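Local coordinates for protein lysyl oxidase (Pichia pastoris, PDB 1W7C) that oxidises primary amines, probably including peptidyl lysine side chains, to aldehydes with a copper ion and a protein-derived topaquinone cofactor, at residues P63-A68 with G641-A646. Numbering follows the deposited sequence. Where two conformers were deposited one is given.
Sequences PNKTEA and GEDIVA. With CA (calcium ion), chain D; NAG (2-acetamido-2-deoxy-beta-D-glucopyranose), chain B.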
ATOM      1  N   PRO A  63     -16.894 -16.041 -25.337  1.00 17.22           N
ATOM      2  CA  PRO A  63     -17.356 -17.406 -25.116  1.00 16.69           C
ATOM      3  C   PRO A  63     -17.784 -17.688 -23.678  1.00 16.35           C
ATOM      4  O   PRO A  63     -17.345 -17.038 -22.763  1.00 17.01           O
ATOM      5  CB  PRO A  63     -16.142 -18.247 -25.511  1.00 21.28           C
ATOM      6  CG  PRO A  63     -15.407 -17.419 -26.510  1.00 21.74           C
ATOM      7  CD  PRO A  63     -15.534 -16.006 -25.904  1.00 19.68           C
ATOM      8  N   ASN A  64     -18.644 -18.677 -23.541  1.00 17.06           N
ATOM      9  CA  ASN A  64     -18.999 -19.176 -22.248  1.00 16.21           C
ATOM     10  C   ASN A  64     -17.843 -20.001 -21.674  1.00 15.28           C
ATOM     11  O   ASN A  64     -16.989 -20.478 -22.404  1.00 16.32           O
ATOM     12  CB  ASN A  64     -20.257 -19.996 -22.344  1.00 17.49           C
ATOM     13  CG  ASN A  64     -21.507 -19.162 -22.497  1.00 18.89           C
ATOM     14  OD1 ASN A  64     -21.537 -17.966 -22.175  1.00 19.14           O
ATOM     15  ND2 ASN A  64     -22.547 -19.814 -23.020  1.00 21.62           N
ATOM     16  N   LYS A  65     -17.798 -20.143 -20.361  1.00 16.48           N
ATOM     17  CA  LYS A  65     -16.629 -20.663 -19.697  1.00 16.92           C
ATOM     18  C   LYS A  65     -16.390 -22.142 -19.956  1.00 16.21           C
ATOM     19  O   LYS A  65     -15.259 -22.516 -20.228  1.00 16.07           O
ATOM     20  CB  LYS A  65     -16.673 -20.366 -18.192  1.00 15.21           C
ATOM     21  CG  LYS A  65     -15.441 -20.883 -17.449  1.00 14.96           C
ATOM     22  CD  LYS A  65     -15.425 -20.401 -16.001  1.00 15.55           C
ATOM     23  CE  LYS A  65     -14.187 -20.902 -15.306  1.00 15.57           C
ATOM     24  NZ  LYS A  65     -14.148 -20.402 -13.904  1.00 14.14           N
ATOM     25  N   THR A  66     -17.420 -22.985 -19.864  1.00 16.82           N
ATOM     26  CA  THR A  66     -17.172 -24.400 -20.091  1.00 20.13           C
ATOM     27  C   THR A  66     -16.644 -24.659 -21.495  1.00 18.29           C
ATOM     28  O   THR A  66     -15.665 -25.384 -21.657  1.00 18.97           O
ATOM     29  CB  THR A  66     -18.413 -25.203 -19.795  1.00 24.18           C
ATOM     30  OG1 THR A  66     -18.750 -24.995 -18.425  1.00 24.18           O
ATOM     31  CG2 THR A  66     -18.164 -26.703 -19.909  1.00 28.11           C
ATOM     32  N   GLU A  67     -17.200 -23.993 -22.504  1.00 18.59           N
ATOM     33  CA  GLU A  67     -16.733 -24.202 -23.886  1.00 18.04           C
ATOM     34  C   GLU A  67     -15.328 -23.653 -24.028  1.00 17.01           C
ATOM     35  O   GLU A  67     -14.485 -24.238 -24.715  1.00 18.39           O
ATOM     36  CB  GLU A  67     -17.679 -23.600 -24.950  0.50 24.77           C
ATOM     37  CG  GLU A  67     -17.907 -22.098 -24.901  0.50 18.66           C
ATOM     38  CD  GLU A  67     -18.810 -21.583 -26.030  0.50 24.83           C
ATOM     39  OE1 GLU A  67     -19.334 -22.412 -26.835  0.50 25.43           O
ATOM     40  OE2 GLU A  67     -18.979 -20.344 -26.125  0.50 15.87           O
ATOM     41  N   ALA A  68     -15.013 -22.556 -23.355  1.00 16.12           N
ATOM     42  CA  ALA A  68     -13.659 -22.012 -23.398  1.00 17.43           C
ATOM     43  C   ALA A  68     -12.677 -22.987 -22.775  1.00 16.24           C
ATOM     44  O   ALA A  68     -11.593 -23.199 -23.320  1.00 16.86           O
ATOM     45  CB  ALA A  68     -13.603 -20.689 -22.671  1.00 18.81           C
ATOM     46  N   GLY A 641     -17.495 -26.360  -2.625  1.00 18.82           N
ATOM     47  CA  GLY A 641     -17.060 -27.237  -3.716  1.00 18.73           C
ATOM     48  C   GLY A 641     -17.767 -26.845  -5.005  1.00 18.94           C
ATOM     49  O   GLY A 641     -18.585 -27.585  -5.547  1.00 25.36           O
ATOM     50  N   GLU A 642     -17.489 -25.637  -5.457  1.00 15.50           N
ATOM     51  CA  GLU A 642     -18.149 -25.026  -6.583  1.00 15.22           C
ATOM     52  C   GLU A 642     -17.162 -24.106  -7.279  1.00 14.98           C
ATOM     53  O   GLU A 642     -16.150 -23.736  -6.702  1.00 15.49           O
ATOM     54  CB  GLU A 642     -19.387 -24.249  -6.130  0.60 13.70           C
ATOM     55  CG  GLU A 642     -20.492 -25.109  -5.528  0.60 18.25           C
ATOM     56  CD  GLU A 642     -21.143 -26.105  -6.479  0.60 20.62           C
ATOM     57  OE1 GLU A 642     -21.098 -25.938  -7.709  0.60 22.28           O
ATOM     58  OE2 GLU A 642     -21.729 -27.073  -5.974  0.60 23.73           O
ATOM     59  N   ASP A 643     -17.483 -23.708  -8.501  1.00 14.98           N
ATOM     60  CA  ASP A 643     -16.701 -22.673  -9.193  1.00 14.46           C
ATOM     61  C   ASP A 643     -17.130 -21.327  -8.622  1.00 13.94           C
ATOM     62  O   ASP A 643     -18.302 -20.928  -8.739  1.00 14.75           O
ATOM     63  CB  ASP A 643     -16.995 -22.757 -10.672  1.00 14.99           C
ATOM     64  CG  ASP A 643     -16.149 -21.845 -11.486  1.00 14.77           C
ATOM     65  OD1 ASP A 643     -15.443 -20.990 -10.909  1.00 14.45           O
ATOM     66  OD2 ASP A 643     -16.119 -21.958 -12.749  1.00 17.02           O
ATOM     67  N   ILE A 644     -16.200 -20.675  -7.933  1.00 14.19           N
ATOM     68  CA  ILE A 644     -16.446 -19.441  -7.212  1.00 13.05           C
ATOM     69  C   ILE A 644     -15.843 -18.297  -8.016  1.00 12.78           C
ATOM     70  O   ILE A 644     -14.785 -18.418  -8.668  1.00 13.67           O
ATOM     71  CB  ILE A 644     -15.798 -19.526  -5.799  1.00 13.60           C
ATOM     72  CG1 ILE A 644     -16.441 -20.660  -4.996  1.00 14.70           C
ATOM     73  CG2 ILE A 644     -15.930 -18.188  -5.050  1.00 15.34           C
ATOM     74  CD1 ILE A 644     -15.781 -20.959  -3.682  1.00 15.27           C
ATOM     75  N   VAL A 645     -16.541 -17.165  -7.952  1.00 13.41           N
ATOM     76  CA  VAL A 645     -16.041 -15.889  -8.451  1.00 13.62           C
ATOM     77  C   VAL A 645     -16.033 -14.908  -7.258  1.00 12.29           C
ATOM     78  O   VAL A 645     -16.999 -14.851  -6.481  1.00 13.91           O
ATOM     79  CB  VAL A 645     -16.983 -15.300  -9.543  1.00 14.29           C
ATOM     80  CG1 VAL A 645     -16.519 -13.942 -10.019  1.00 14.90           C
ATOM     81  CG2 VAL A 645     -17.149 -16.274 -10.673  1.00 14.80           C
ATOM     82  N   ALA A 646     -14.914 -14.185  -7.105  1.00 13.29           N
ATOM     83  CA  ALA A 646     -14.848 -13.100  -6.135  1.00 13.42           C
ATOM     84  C   ALA A 646     -15.004 -11.789  -6.891  1.00 12.46           C
ATOM     85  O   ALA A 646     -14.330 -11.527  -7.837  1.00 16.07           O
ATOM     86  CB  ALA A 646     -13.540 -13.118  -5.364  1.00 14.13           C
TER
HETATM   87 CA    CA D 802     -13.612 -19.723 -10.247  1.00 13.64          CA
HETATM   88  C1  NAG B   1     -23.796 -19.098 -23.018  1.00 25.94           C
HETATM   89  C2  NAG B   1     -24.511 -19.563 -24.309  1.00 28.75           C
HETATM   90  C3  NAG B   1     -25.968 -19.084 -24.431  1.00 37.48           C
HETATM   91  C4  NAG B   1     -26.708 -19.271 -23.108  1.00 33.07           C
HETATM   92  C5  NAG B   1     -25.831 -18.746 -21.974  1.00 34.84           C
HETATM   93  C6  NAG B   1     -26.467 -18.856 -20.615  1.00 42.90           C
HETATM   94  C7  NAG B   1     -23.235 -19.960 -26.348  1.00 47.37           C
HETATM   95  C8  NAG B   1     -22.417 -19.386 -27.466  1.00 40.70           C
HETATM   96  N2  NAG B   1     -23.731 -19.105 -25.461  1.00 33.68           N
HETATM   97  O3  NAG B   1     -26.611 -19.783 -25.485  1.00 45.81           O
HETATM   98  O4  NAG B   1     -27.905 -18.506 -23.042  1.00 40.74           O
HETATM   99  O5  NAG B   1     -24.595 -19.420 -21.904  1.00 24.59           O
HETATM  100  O6  NAG B   1     -26.572 -20.222 -20.324  1.00 31.50           O
HETATM  101  O7  NAG B   1     -23.422 -21.178 -26.294  1.00 45.34           O
HETATM  102  O   HOH W   1     -13.392 -21.495  -8.609  1.00 13.86           O
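NZ of Lys65 and the carboxylate of Asp643 meet in a salt bridge, the sole residue pair in contact between 63-68 and 641-646. Their CA atoms stay 10.7 Å apart, so the reach falls to the lysine: CG is anti to the backbone N (chi1 -179°), and every later torsion is also near 180°, giving a fully extended chain that delivers the ammonium group to the carboxylate. Asp643 comes from the opposite direction. NZ lies 2.8 Å from OD2 of Asp643, on the syn lone pair of that oxygen, and this position also brings NZ of Lys65 within 3.3 Å of OD1 of Asp643, a weak second bond.

OD2 of Asp643 takes the stronger bond from Lys65, while OD1 binds the calcium ion at 2.3 Å and is only weakly bonded to NZ. The carbonyl O of Ile644 binds the calcium ion at 2.4 Å; a water that accepts a bond from Ile644 N is another ligand. Leu498 O and one oxygen each of Asp497 and Asp499 complete the site, while OD2 of each of those aspartates forms a further salt bridge with Lys65. One ammonium group thus faces three metal-binding carboxylates, and its charge probably offsets part of theirs in this second shell. A methionine in place of Lys65 would probably leave OD2 of Asp643 without its charged partner and the three aspartates less firmly oriented around the calcium.

Just before the helix, Asn64 carries an N-linked glycan (ND2 to NAG C1, 1.4 Å).

The contact joins the first turn of helix 65-73, in the N2 region, to strand 642-654 of the enzyme domain. That strand pairs antiparallel with 488-498, 504-518 and 602-606, while Lys65 and Ala68 rest on Tyr333 of strand 329-344.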